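Long-range contacts in Tlr1174 protein (Synechococcus elongatus, PDB 2OZT), which dehydrates 2-succinyl-6-hydroxy-2,4-cyclohexadiene-1-carboxylate to 2-succinylbenzoate with the help of a divalent metal ion, a step in phylloquinone biosynthesis: residues G30-L35 with Y44-P49; R4-I9 with R317-L322; Y10-Q15 with R302-P307; A87-A92 with G250-L255. One frame throughout, in Å; residues are numbered along the deposited sequence.

Contact 1: residues G30-L35 with Y44-P49; sequences GIYLRL and YGEIAP
Arg34 sets its CG anti to the backbone N (chi1 -179°) and runs extended to NE, while Tyr44 holds its CG beside its own backbone N; the two side chains lie alongside each other, pointing the same way. Arg34 CG comes to 3.6 Å from Tyr44 CE1, and the guanidinium and ring planes stand 82° apart. Salt bridges to Glu36 and Glu316 hold the guanidinium, and Glu316 also hydrogen-bonds Tyr44 OH. Tyr32 and Glu46 repeat this side-by-side placement on the same face: Tyr32 CE1 is 3.6 Å from Glu46 CD, with Glu46 OE1 in the ring plane at its edge. A water links Glu46 OE1 to Tyr32 OH, the latter bond weak.

The backbones form the antiparallel beta hairpin of strands 23-36 and 42-47. Its hydrogen-bonded pairs are Ile31 with Ile47 and Leu33 with Gly45; Leu33 N to Gly45 O is 2.8 Å and nearly straight, at 176°. Their face is apolar: Leu33 CD1 meets Ile47 CD1 at 4.0 Å, and Phe91 of helix 85-97 packs on both residues. An alanine at Tyr44 would probably leave the Arg34 methylenes without their neighbouring ring and Glu316 without its hydroxyl partner.

Glu46 is buried, yet Tyr10 OH and Gly276 N bind OE2, and Ala279 N joins the water at OE1. Four such partners would be expected to favour the ionised carboxylate.

Contact 2: residues R4-I9 with R317-L322; sequences RWQWRI and RLWERL
Arg8 lies flat on the indole of Trp319, and here the contact is tight. The guanidinium and ring centres are 3.8 Å apart with the planes only 15° from parallel, an off-centre cation-pi stack in which Trp319 NE1 sits over the middle of the guanidinium. Arg8 CD adds a CH-pi contact, 3.6 Å from the centroid of the six-membered ring, and Arg8 NE approaches Trp319 CZ2 to 3.3 Å. Trp319 CG is anti to the backbone N (chi1 176°), and the indole crosses the extended Arg8 chain at about a right angle. Arg8 NH1 also gives a weak bond to Trp319 O, 2.8 Å long but bent to 122°. Arg34 makes its own cation-pi contact on the opposite face of the indole.

In this way the C-terminal helix 312-320 is laid against strand 3-20 of the capping domain, as in the enolase superfamily, where the chain returns to that domain after the barrel.

Toward solvent the fit is looser. Exposed Gln6 touches the indole through CB, 3.8 Å from Trp319 CZ2, and its amide works through a water that donates to Gln6 OE1 and accepts from Trp319 NE1. Exposed Leu322, the last modelled residue, rests its CD2 3.8 Å from Arg8 CB.

Contact 3: residues Y10-Q15 with R302-P307; sequences YEEPLQ and RWRSAP
Arg304 and Tyr10 meet tip to tip: Arg304 NH1 donates to Tyr10 OH over 3.0 Å at 163°, with the hydroxyl almost in the guanidinium plane. On the adjacent nitrogen, Arg304 NH2 forms a salt bridge to Glu12 OE1 at 2.9 Å; the carboxylate stands across it, planes 83° apart, and the bond itself is bent and weak. These bonds join strand 3-20 of the capping domain to the loop following the last helix of the TIM-barrel domain, in the enolase superfamily fold.

A water accepts from Arg304 NE and donates to Glu12 OE2, at 2.6 Å, and to Ser305 O. NH1 has a second acceptor in Leu274 O, and Tyr10 OH also bonds Glu46, tying the arginine into a longer polar chain. An alanine in place of Arg304 would probably leave the Glu12 carboxylate without its cationic mate and the Tyr10 hydroxyl without its arginine donor.

Farther along, Gln15 N donates to Trp303 O at 2.8 Å. Gln15 extends from a CG anti to the backbone N, and its NE2 reaches Arg302 O in a weak 3.4 Å bond. Apolar packing is sparse: Leu14 CD2 lies 4.2 Å from Arg304 CB, and Leu14 CD1 4.5 Å from Trp303 CB.

Contact 4: residues A87-A92 with G250-L255; sequences AQFGFA and GDPDSL
Gln88, Phe89 and Ala92 press one side of helix 85-97 against the turn at Gly250-Pro252. The helix belongs to the capping domain and the turn to the TIM-barrel domain, so this is a piece of the interface between the two domains of an enolase-superfamily enzyme. Gln88 leaves the helix with CG anti to its carbonyl carbon (chi1 -61°) and then runs extended; its OE1 reaches 3.5 Å from Gly250 CA. Phe89 CB sits 3.4 Å from Gly250 O, which lies at the edge of the phenyl ring, near its plane. One turn further on, the Ala92 methyl touches two residues, 3.9 Å from Asp251 OD1 and 4.0 Å from Pro252 CD.

The polar link across the gap is a water. It donates to Gln88 OE1 at 3.2 Å, accepts from Asp251 N at 2.9 Å, and also bonds Ser254 OG, joining the glutamine to the start of helix 252-260.

Behind this layer stand the groups that shape the turn. Gly250 leaves helix 246-249 with a positive phi of 131°, where a side chain would jam against the preceding carbonyl and crowd Gln88 OE1. Phe89 also packs on Thr246 and Ala247 of that short helix and on Ile283, while Pro252 is backed by Leu286 and Trp290 of helix 277-290. Asp251 is the N-cap of helix 252-260: its OD1 accepts from Asp253 N at 2.9 Å, the donor lying 39° out of the carboxylate plane.

Overall arrangement
From the N terminus, strand 3-20 opens contact 2 with residues 4-9 and at once contact 3 with residues 10-15. Contact 1 opens and closes next, a short hairpin loop whose first strand pairs with strand 3-20 in the same sheet. Contact 4 starts on helix 85-97, which packs on that hairpin, and closes only at 250-255, after most of the barrel. Contact 3 then closes at 302-307 and contact 2 at the C-terminal end. Contacts 1 and 4 thus lie in series inside contact 3, itself nested inside contact 2, and none cross. Contacts 3 and 4, about 9 Å apart at their nearest atoms, tie capping domain to barrel separately.

Contact 1: residues G30-L35 with Y44-P49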
# COMPACT_ATOMS: atom_id res chain seq x y z
N GLY A 30 -12.13 -9.88 4.01
CA GLY A 30 -10.95 -10.67 3.56
C GLY A 30 -11.04 -12.04 4.13
O GLY A 30 -12.09 -12.46 4.65
N ILE A 31 -9.91 -12.75 4.03
CA ILE A 31 -9.80 -14.11 4.55
C ILE A 31 -8.61 -14.19 5.45
O ILE A 31 -7.52 -13.65 5.13
CB ILE A 31 -9.56 -15.04 3.39
CG1 ILE A 31 -10.83 -15.22 2.53
CG2 ILE A 31 -9.09 -16.42 3.86
CD1 ILE A 31 -10.49 -15.79 1.14
N TYR A 32 -8.80 -14.85 6.60
CA TYR A 32 -7.65 -15.27 7.43
C TYR A 32 -7.36 -16.74 7.25
O TYR A 32 -8.28 -17.56 7.20
CB TYR A 32 -7.91 -15.01 8.91
CG TYR A 32 -8.09 -13.56 9.26
CD1 TYR A 32 -7.20 -12.60 8.80
CD2 TYR A 32 -9.16 -13.14 10.05
CE1 TYR A 32 -7.36 -11.28 9.09
CE2 TYR A 32 -9.33 -11.78 10.37
CZ TYR A 32 -8.40 -10.87 9.90
OH TYR A 32 -8.55 -9.53 10.21
N LEU A 33 -6.07 -17.06 7.16
CA LEU A 33 -5.59 -18.44 7.03
C LEU A 33 -4.91 -18.82 8.32
O LEU A 33 -4.16 -18.05 8.88
CB LEU A 33 -4.51 -18.56 5.96
CG LEU A 33 -4.95 -18.14 4.56
CD1 LEU A 33 -3.76 -18.12 3.60
CD2 LEU A 33 -6.05 -18.99 3.99
N ARG A 34 -5.18 -20.06 8.76
CA ARG A 34 -4.47 -20.65 9.93
C ARG A 34 -3.89 -21.99 9.53
O ARG A 34 -4.64 -22.86 9.14
CB ARG A 34 -5.43 -20.78 11.09
CG ARG A 34 -4.75 -21.37 12.38
CD ARG A 34 -5.79 -21.57 13.46
NE ARG A 34 -5.24 -22.00 14.77
CZ ARG A 34 -4.94 -23.26 15.09
NH1 ARG A 34 -5.04 -24.25 14.21
NH2 ARG A 34 -4.47 -23.51 16.31
N LEU A 35 -2.55 -22.13 9.69
CA LEU A 35 -1.80 -23.30 9.24
C LEU A 35 -1.27 -23.98 10.50
O LEU A 35 -0.90 -23.31 11.43
CB LEU A 35 -0.63 -22.85 8.36
CG LEU A 35 -0.91 -22.74 6.87
CD1 LEU A 35 -2.07 -21.76 6.56
CD2 LEU A 35 0.36 -22.35 6.10
N TYR A 44 -0.09 -17.96 10.39
CA TYR A 44 -1.31 -17.21 9.96
C TYR A 44 -1.01 -16.32 8.78
O TYR A 44 0.09 -15.82 8.66
CB TYR A 44 -1.87 -16.33 11.08
CG TYR A 44 -2.32 -17.06 12.32
CD1 TYR A 44 -3.67 -17.38 12.53
CD2 TYR A 44 -1.39 -17.42 13.29
CE1 TYR A 44 -4.04 -18.06 13.72
CE2 TYR A 44 -1.76 -18.06 14.44
CZ TYR A 44 -3.06 -18.38 14.64
OH TYR A 44 -3.32 -19.05 15.83
N GLY A 45 -2.02 -16.10 7.94
CA GLY A 45 -1.86 -15.19 6.79
C GLY A 45 -3.21 -14.54 6.55
O GLY A 45 -4.25 -14.93 7.10
N GLU A 46 -3.15 -13.50 5.72
CA GLU A 46 -4.36 -12.74 5.39
C GLU A 46 -4.40 -12.44 3.90
O GLU A 46 -3.42 -11.98 3.32
CB GLU A 46 -4.36 -11.44 6.19
CG GLU A 46 -5.52 -10.49 5.83
CD GLU A 46 -5.58 -9.25 6.73
OE1 GLU A 46 -4.83 -9.12 7.75
OE2 GLU A 46 -6.40 -8.34 6.37
N ILE A 47 -5.58 -12.69 3.31
CA ILE A 47 -5.87 -12.40 1.89
C ILE A 47 -6.96 -11.34 1.84
O ILE A 47 -8.10 -11.58 2.23
CB ILE A 47 -6.42 -13.66 1.19
CG1 ILE A 47 -5.42 -14.82 1.34
CG2 ILE A 47 -6.78 -13.44 -0.26
CD1 ILE A 47 -5.95 -16.18 0.85
N ALA A 48 -6.60 -10.13 1.39
CA ALA A 48 -7.55 -9.02 1.40
C ALA A 48 -7.43 -8.15 0.15
O ALA A 48 -7.01 -7.00 0.26
CB ALA A 48 -7.30 -8.17 2.67
N PRO A 49 -7.85 -8.64 -1.02
CA PRO A 49 -7.83 -7.77 -2.19
C PRO A 49 -8.73 -6.54 -1.94
O PRO A 49 -9.69 -6.58 -1.13
CB PRO A 49 -8.39 -8.64 -3.29
CG PRO A 49 -9.28 -9.69 -2.56
CD PRO A 49 -8.45 -9.96 -1.30
O HOH W 1 -5.66 -9.24 10.65

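Contact 2: residues R4-I9 with R317-L322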
# COMPACT_ATOMS: atom_id res chain seq x y z
N ARG A 4 -1.66 -28.96 7.81
CA ARG A 4 -3.11 -28.77 7.71
C ARG A 4 -3.41 -27.28 7.78
O ARG A 4 -2.61 -26.49 8.29
CB ARG A 4 -3.83 -29.52 8.83
CG ARG A 4 -3.63 -31.06 8.78
CD ARG A 4 -4.43 -31.68 7.63
NE ARG A 4 -4.01 -33.04 7.30
CZ ARG A 4 -4.26 -33.64 6.14
NH1 ARG A 4 -4.93 -33.02 5.18
NH2 ARG A 4 -3.83 -34.89 5.94
N TRP A 5 -4.59 -26.91 7.31
CA TRP A 5 -4.96 -25.48 7.35
C TRP A 5 -6.46 -25.28 7.37
O TRP A 5 -7.25 -26.21 7.10
CB TRP A 5 -4.35 -24.76 6.15
CG TRP A 5 -4.89 -25.20 4.84
CD1 TRP A 5 -4.67 -26.40 4.20
CD2 TRP A 5 -5.75 -24.44 3.97
NE1 TRP A 5 -5.36 -26.45 3.02
CE2 TRP A 5 -6.02 -25.25 2.84
CE3 TRP A 5 -6.31 -23.16 4.03
CZ2 TRP A 5 -6.83 -24.84 1.79
CZ3 TRP A 5 -7.13 -22.75 2.98
CH2 TRP A 5 -7.37 -23.59 1.88
N GLN A 6 -6.85 -24.05 7.70
CA GLN A 6 -8.23 -23.62 7.70
C GLN A 6 -8.24 -22.17 7.23
O GLN A 6 -7.23 -21.46 7.32
CB GLN A 6 -8.82 -23.66 9.10
CG GLN A 6 -8.87 -25.03 9.81
CD GLN A 6 -9.21 -24.84 11.27
OE1 GLN A 6 -8.35 -24.50 12.09
NE2 GLN A 6 -10.49 -25.00 11.59
N TRP A 7 -9.41 -21.72 6.77
CA TRP A 7 -9.61 -20.32 6.38
C TRP A 7 -10.97 -19.85 6.92
O TRP A 7 -11.90 -20.67 7.09
CB TRP A 7 -9.50 -20.19 4.86
CG TRP A 7 -10.64 -20.75 4.11
CD1 TRP A 7 -10.77 -22.03 3.61
CD2 TRP A 7 -11.82 -20.04 3.68
NE1 TRP A 7 -11.97 -22.16 2.93
CE2 TRP A 7 -12.64 -20.95 2.98
CE3 TRP A 7 -12.27 -18.72 3.85
CZ2 TRP A 7 -13.88 -20.58 2.45
CZ3 TRP A 7 -13.52 -18.36 3.33
CH2 TRP A 7 -14.30 -19.28 2.64
N ARG A 8 -11.06 -18.55 7.23
CA ARG A 8 -12.29 -17.90 7.68
C ARG A 8 -12.41 -16.56 7.00
O ARG A 8 -11.43 -15.83 6.95
CB ARG A 8 -12.28 -17.67 9.18
CG ARG A 8 -12.34 -19.01 9.95
CD ARG A 8 -12.25 -18.89 11.48
NE ARG A 8 -12.40 -20.21 12.14
CZ ARG A 8 -12.40 -20.42 13.47
NH1 ARG A 8 -12.27 -19.40 14.32
NH2 ARG A 8 -12.53 -21.65 13.96
N ILE A 9 -13.62 -16.25 6.53
CA ILE A 9 -13.92 -14.89 6.05
C ILE A 9 -14.03 -13.94 7.22
O ILE A 9 -14.42 -14.34 8.32
CB ILE A 9 -15.21 -14.89 5.24
CG1 ILE A 9 -15.22 -13.66 4.31
CG2 ILE A 9 -16.45 -14.89 6.16
CD1 ILE A 9 -16.33 -13.67 3.25
N ARG A 317 -6.31 -15.28 19.59
CA ARG A 317 -7.50 -14.49 19.97
C ARG A 317 -8.23 -13.96 18.74
O ARG A 317 -9.47 -14.01 18.67
CB ARG A 317 -7.14 -13.30 20.87
CG ARG A 317 -6.81 -13.65 22.34
CD ARG A 317 -6.70 -12.38 23.20
NE ARG A 317 -5.34 -12.15 23.71
CZ ARG A 317 -4.51 -11.18 23.31
NH1 ARG A 317 -3.30 -11.09 23.85
NH2 ARG A 317 -4.87 -10.30 22.37
N LEU A 318 -7.47 -13.44 17.77
CA LEU A 318 -8.05 -12.84 16.58
C LEU A 318 -8.80 -13.93 15.84
O LEU A 318 -9.96 -13.76 15.46
CB LEU A 318 -6.94 -12.24 15.70
CG LEU A 318 -7.29 -11.26 14.59
CD1 LEU A 318 -8.10 -10.06 15.11
CD2 LEU A 318 -6.01 -10.73 14.00
N TRP A 319 -8.15 -15.08 15.67
CA TRP A 319 -8.74 -16.22 14.97
C TRP A 319 -10.01 -16.71 15.68
O TRP A 319 -11.03 -16.95 15.03
CB TRP A 319 -7.70 -17.34 14.85
CG TRP A 319 -8.23 -18.60 14.22
CD1 TRP A 319 -8.62 -19.76 14.87
CD2 TRP A 319 -8.41 -18.86 12.83
NE1 TRP A 319 -9.06 -20.68 13.97
CE2 TRP A 319 -8.94 -20.17 12.71
CE3 TRP A 319 -8.19 -18.10 11.66
CZ2 TRP A 319 -9.24 -20.74 11.47
CZ3 TRP A 319 -8.49 -18.68 10.44
CH2 TRP A 319 -8.98 -20.00 10.35
N GLU A 320 -9.94 -16.88 17.00
CA GLU A 320 -11.06 -17.47 17.75
C GLU A 320 -12.26 -16.52 17.83
O GLU A 320 -13.42 -16.97 17.89
CB GLU A 320 -10.59 -17.91 19.13
CG GLU A 320 -9.77 -19.19 19.03
CD GLU A 320 -9.07 -19.59 20.31
OE1 GLU A 320 -9.10 -18.82 21.30
OE2 GLU A 320 -8.46 -20.68 20.32
N ARG A 321 -11.98 -15.23 17.78
CA ARG A 321 -13.00 -14.18 17.79
C ARG A 321 -13.97 -14.34 16.63
O ARG A 321 -15.07 -13.79 16.66
CB ARG A 321 -12.32 -12.82 17.72
CG ARG A 321 -13.04 -11.66 18.38
CD ARG A 321 -12.02 -10.60 18.87
NE ARG A 321 -11.24 -10.01 17.78
CZ ARG A 321 -11.60 -8.93 17.08
NH1 ARG A 321 -12.74 -8.30 17.36
NH2 ARG A 321 -10.82 -8.47 16.11
N LEU A 322 -13.56 -15.11 15.61
CA LEU A 322 -14.39 -15.36 14.42
C LEU A 322 -15.36 -16.53 14.62
O LEU A 322 -15.27 -17.28 15.61
CB LEU A 322 -13.53 -15.55 13.16
CG LEU A 322 -13.07 -14.25 12.47
CD1 LEU A 322 -11.78 -13.72 13.02
CD2 LEU A 322 -12.91 -14.43 10.99
O HOH W 2 -9.57 -23.48 14.26

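Contact 3: residues Y10-Q15 with R302-P307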
# COMPACT_ATOMS: atom_id res chain seq x y z
N TYR A 10 -13.68 -12.68 6.97
CA TYR A 10 -13.95 -11.58 7.91
C TYR A 10 -14.60 -10.44 7.18
O TYR A 10 -14.41 -10.31 6.00
CB TYR A 10 -12.66 -11.13 8.62
CG TYR A 10 -11.68 -10.28 7.82
CD1 TYR A 10 -11.91 -8.92 7.61
CD2 TYR A 10 -10.51 -10.84 7.32
CE1 TYR A 10 -10.99 -8.14 6.94
CE2 TYR A 10 -9.56 -10.05 6.64
CZ TYR A 10 -9.81 -8.70 6.45
OH TYR A 10 -8.88 -7.91 5.79
N GLU A 11 -15.43 -9.66 7.88
CA GLU A 11 -16.01 -8.43 7.31
C GLU A 11 -16.05 -7.43 8.46
O GLU A 11 -16.93 -7.52 9.33
CB GLU A 11 -17.41 -8.68 6.71
CG GLU A 11 -18.16 -7.43 6.17
CD GLU A 11 -19.05 -7.73 4.95
OE1 GLU A 11 -20.21 -8.21 5.07
OE2 GLU A 11 -18.60 -7.44 3.83
N GLU A 12 -15.10 -6.49 8.46
CA GLU A 12 -14.82 -5.61 9.59
C GLU A 12 -15.21 -4.15 9.29
O GLU A 12 -14.72 -3.54 8.35
CB GLU A 12 -13.33 -5.70 9.95
CG GLU A 12 -12.92 -4.94 11.18
CD GLU A 12 -11.43 -4.99 11.43
OE1 GLU A 12 -10.79 -6.05 11.16
OE2 GLU A 12 -10.91 -3.96 11.93
N PRO A 13 -16.14 -3.58 10.07
CA PRO A 13 -16.45 -2.18 9.84
C PRO A 13 -15.22 -1.26 9.98
O PRO A 13 -14.35 -1.47 10.84
CB PRO A 13 -17.47 -1.87 10.96
CG PRO A 13 -18.14 -3.23 11.20
CD PRO A 13 -16.99 -4.18 11.13
N LEU A 14 -15.16 -0.23 9.14
CA LEU A 14 -14.08 0.75 9.26
C LEU A 14 -14.33 1.55 10.53
O LEU A 14 -15.49 1.61 11.00
CB LEU A 14 -14.02 1.65 8.03
CG LEU A 14 -13.65 0.97 6.69
CD1 LEU A 14 -13.58 1.97 5.55
CD2 LEU A 14 -12.28 0.25 6.82
N GLN A 15 -13.28 2.15 11.09
CA GLN A 15 -13.45 2.96 12.31
C GLN A 15 -14.27 4.22 12.01
O GLN A 15 -15.00 4.72 12.87
CB GLN A 15 -12.09 3.32 12.92
CG GLN A 15 -12.22 4.22 14.14
CD GLN A 15 -10.94 4.35 14.95
OE1 GLN A 15 -10.88 3.90 16.10
NE2 GLN A 15 -9.91 4.95 14.35
N ARG A 302 -7.26 6.07 11.07
CA ARG A 302 -8.61 6.63 11.12
C ARG A 302 -9.64 5.67 10.57
O ARG A 302 -10.77 5.62 11.08
CB ARG A 302 -8.71 7.93 10.35
CG ARG A 302 -8.23 9.10 11.16
CD ARG A 302 -8.42 10.40 10.43
NE ARG A 302 -9.83 10.68 10.19
CZ ARG A 302 -10.27 11.68 9.43
NH1 ARG A 302 -9.39 12.48 8.83
NH2 ARG A 302 -11.57 11.87 9.27
N TRP A 303 -9.27 4.95 9.51
CA TRP A 303 -10.19 4.05 8.81
C TRP A 303 -10.03 2.64 9.27
O TRP A 303 -11.01 1.96 9.53
CB TRP A 303 -10.07 4.17 7.28
CG TRP A 303 -10.26 5.57 6.94
CD1 TRP A 303 -11.45 6.26 6.86
CD2 TRP A 303 -9.23 6.54 6.81
NE1 TRP A 303 -11.22 7.59 6.64
CE2 TRP A 303 -9.86 7.79 6.60
CE3 TRP A 303 -7.83 6.48 6.83
CZ2 TRP A 303 -9.13 8.97 6.39
CZ3 TRP A 303 -7.11 7.66 6.63
CH2 TRP A 303 -7.77 8.88 6.42
N ARG A 304 -8.80 2.18 9.38
CA ARG A 304 -8.62 0.82 9.90
C ARG A 304 -7.40 0.70 10.75
O ARG A 304 -6.27 0.65 10.27
CB ARG A 304 -8.60 -0.23 8.79
CG ARG A 304 -8.51 -1.63 9.36
CD ARG A 304 -8.71 -2.68 8.28
NE ARG A 304 -8.81 -4.02 8.89
CZ ARG A 304 -8.97 -5.14 8.19
NH1 ARG A 304 -8.90 -5.16 6.88
NH2 ARG A 304 -9.05 -6.30 8.84
N SER A 305 -7.66 0.63 12.04
CA SER A 305 -6.63 0.46 13.01
C SER A 305 -6.30 -1.03 13.08
O SER A 305 -7.19 -1.88 13.14
CB SER A 305 -7.15 0.99 14.36
OG SER A 305 -6.31 0.59 15.41
N ALA A 306 -5.01 -1.33 13.05
CA ALA A 306 -4.57 -2.73 13.06
C ALA A 306 -3.22 -2.81 13.75
O ALA A 306 -2.16 -2.89 13.11
CB ALA A 306 -4.52 -3.27 11.63
N PRO A 307 -3.24 -2.73 15.08
CA PRO A 307 -1.98 -2.79 15.82
C PRO A 307 -1.20 -4.08 15.53
O PRO A 307 -1.80 -5.17 15.42
CB PRO A 307 -2.45 -2.72 17.28
CG PRO A 307 -3.78 -1.94 17.18
CD PRO A 307 -4.40 -2.54 15.96
O HOH W 3 -8.30 -4.05 11.77

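Contact 4: residues A87-A92 with G250-L255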
# COMPACT_ATOMS: atom_id res chain seq x y z
N ALA A 87 -4.05 -13.60 -2.79
CA ALA A 87 -3.99 -15.00 -2.32
C ALA A 87 -2.55 -15.51 -2.27
O ALA A 87 -2.19 -16.18 -1.28
CB ALA A 87 -4.85 -15.89 -3.22
N GLN A 88 -1.75 -15.21 -3.29
CA GLN A 88 -0.32 -15.54 -3.25
C GLN A 88 0.35 -14.95 -2.01
O GLN A 88 1.12 -15.63 -1.30
CB GLN A 88 0.42 -15.08 -4.50
CG GLN A 88 -0.05 -15.67 -5.84
CD GLN A 88 0.72 -15.06 -7.01
OE1 GLN A 88 0.75 -13.83 -7.20
NE2 GLN A 88 1.30 -15.93 -7.84
N PHE A 89 0.08 -13.69 -1.70
CA PHE A 89 0.66 -13.07 -0.51
C PHE A 89 0.19 -13.78 0.75
O PHE A 89 1.00 -14.12 1.64
CB PHE A 89 0.24 -11.58 -0.43
CG PHE A 89 0.47 -10.94 0.91
CD1 PHE A 89 1.68 -10.38 1.24
CD2 PHE A 89 -0.54 -10.93 1.89
CE1 PHE A 89 1.89 -9.75 2.46
CE2 PHE A 89 -0.34 -10.32 3.14
CZ PHE A 89 0.88 -9.72 3.43
N GLY A 90 -1.11 -14.04 0.83
CA GLY A 90 -1.62 -14.67 2.05
C GLY A 90 -1.04 -16.05 2.32
O GLY A 90 -0.61 -16.32 3.46
N PHE A 91 -1.02 -16.89 1.28
CA PHE A 91 -0.48 -18.24 1.49
C PHE A 91 1.02 -18.20 1.73
O PHE A 91 1.50 -18.92 2.59
CB PHE A 91 -0.84 -19.13 0.34
CG PHE A 91 -2.24 -19.69 0.45
CD1 PHE A 91 -2.46 -20.80 1.30
CD2 PHE A 91 -3.32 -19.07 -0.20
CE1 PHE A 91 -3.75 -21.35 1.42
CE2 PHE A 91 -4.61 -19.58 -0.06
CZ PHE A 91 -4.81 -20.72 0.75
N ALA A 92 1.76 -17.38 1.01
CA ALA A 92 3.21 -17.34 1.18
C ALA A 92 3.60 -16.87 2.56
O ALA A 92 4.46 -17.46 3.25
CB ALA A 92 3.86 -16.47 0.10
N GLY A 250 1.31 -9.99 -4.57
CA GLY A 250 1.77 -11.31 -4.99
C GLY A 250 2.66 -11.93 -3.95
O GLY A 250 2.70 -11.49 -2.80
N ASP A 251 3.41 -12.96 -4.36
CA ASP A 251 4.40 -13.56 -3.45
C ASP A 251 5.45 -12.47 -3.15
O ASP A 251 6.01 -11.93 -4.08
CB ASP A 251 5.05 -14.73 -4.20
CG ASP A 251 5.95 -15.59 -3.31
OD1 ASP A 251 6.59 -15.10 -2.38
OD2 ASP A 251 5.99 -16.82 -3.56
N PRO A 252 5.75 -12.20 -1.88
CA PRO A 252 6.82 -11.19 -1.58
C PRO A 252 8.14 -11.51 -2.31
O PRO A 252 8.90 -10.59 -2.66
CB PRO A 252 7.02 -11.32 -0.07
CG PRO A 252 5.66 -11.81 0.45
CD PRO A 252 5.15 -12.75 -0.64
N ASP A 253 8.40 -12.79 -2.55
CA ASP A 253 9.65 -13.17 -3.24
C ASP A 253 9.71 -12.56 -4.62
O ASP A 253 10.80 -12.31 -5.16
CB ASP A 253 9.81 -14.68 -3.34
CG ASP A 253 10.26 -15.32 -2.05
OD1 ASP A 253 10.67 -14.61 -1.10
OD2 ASP A 253 10.19 -16.58 -1.99
N SER A 254 8.56 -12.25 -5.22
CA SER A 254 8.56 -11.58 -6.54
C SER A 254 9.09 -10.13 -6.47
O SER A 254 9.69 -9.66 -7.43
CB SER A 254 7.17 -11.60 -7.17
OG SER A 254 6.75 -12.92 -7.46
N LEU A 255 8.89 -9.44 -5.35
CA LEU A 255 9.45 -8.08 -5.26
C LEU A 255 10.96 -8.21 -5.12
O LEU A 255 11.71 -7.53 -5.77
CB LEU A 255 8.85 -7.38 -4.03
CG LEU A 255 9.30 -5.92 -3.99
CD1 LEU A 255 8.75 -5.06 -5.16
CD2 LEU A 255 8.88 -5.31 -2.69
O HOH W 4 3.89 -13.34 -7.20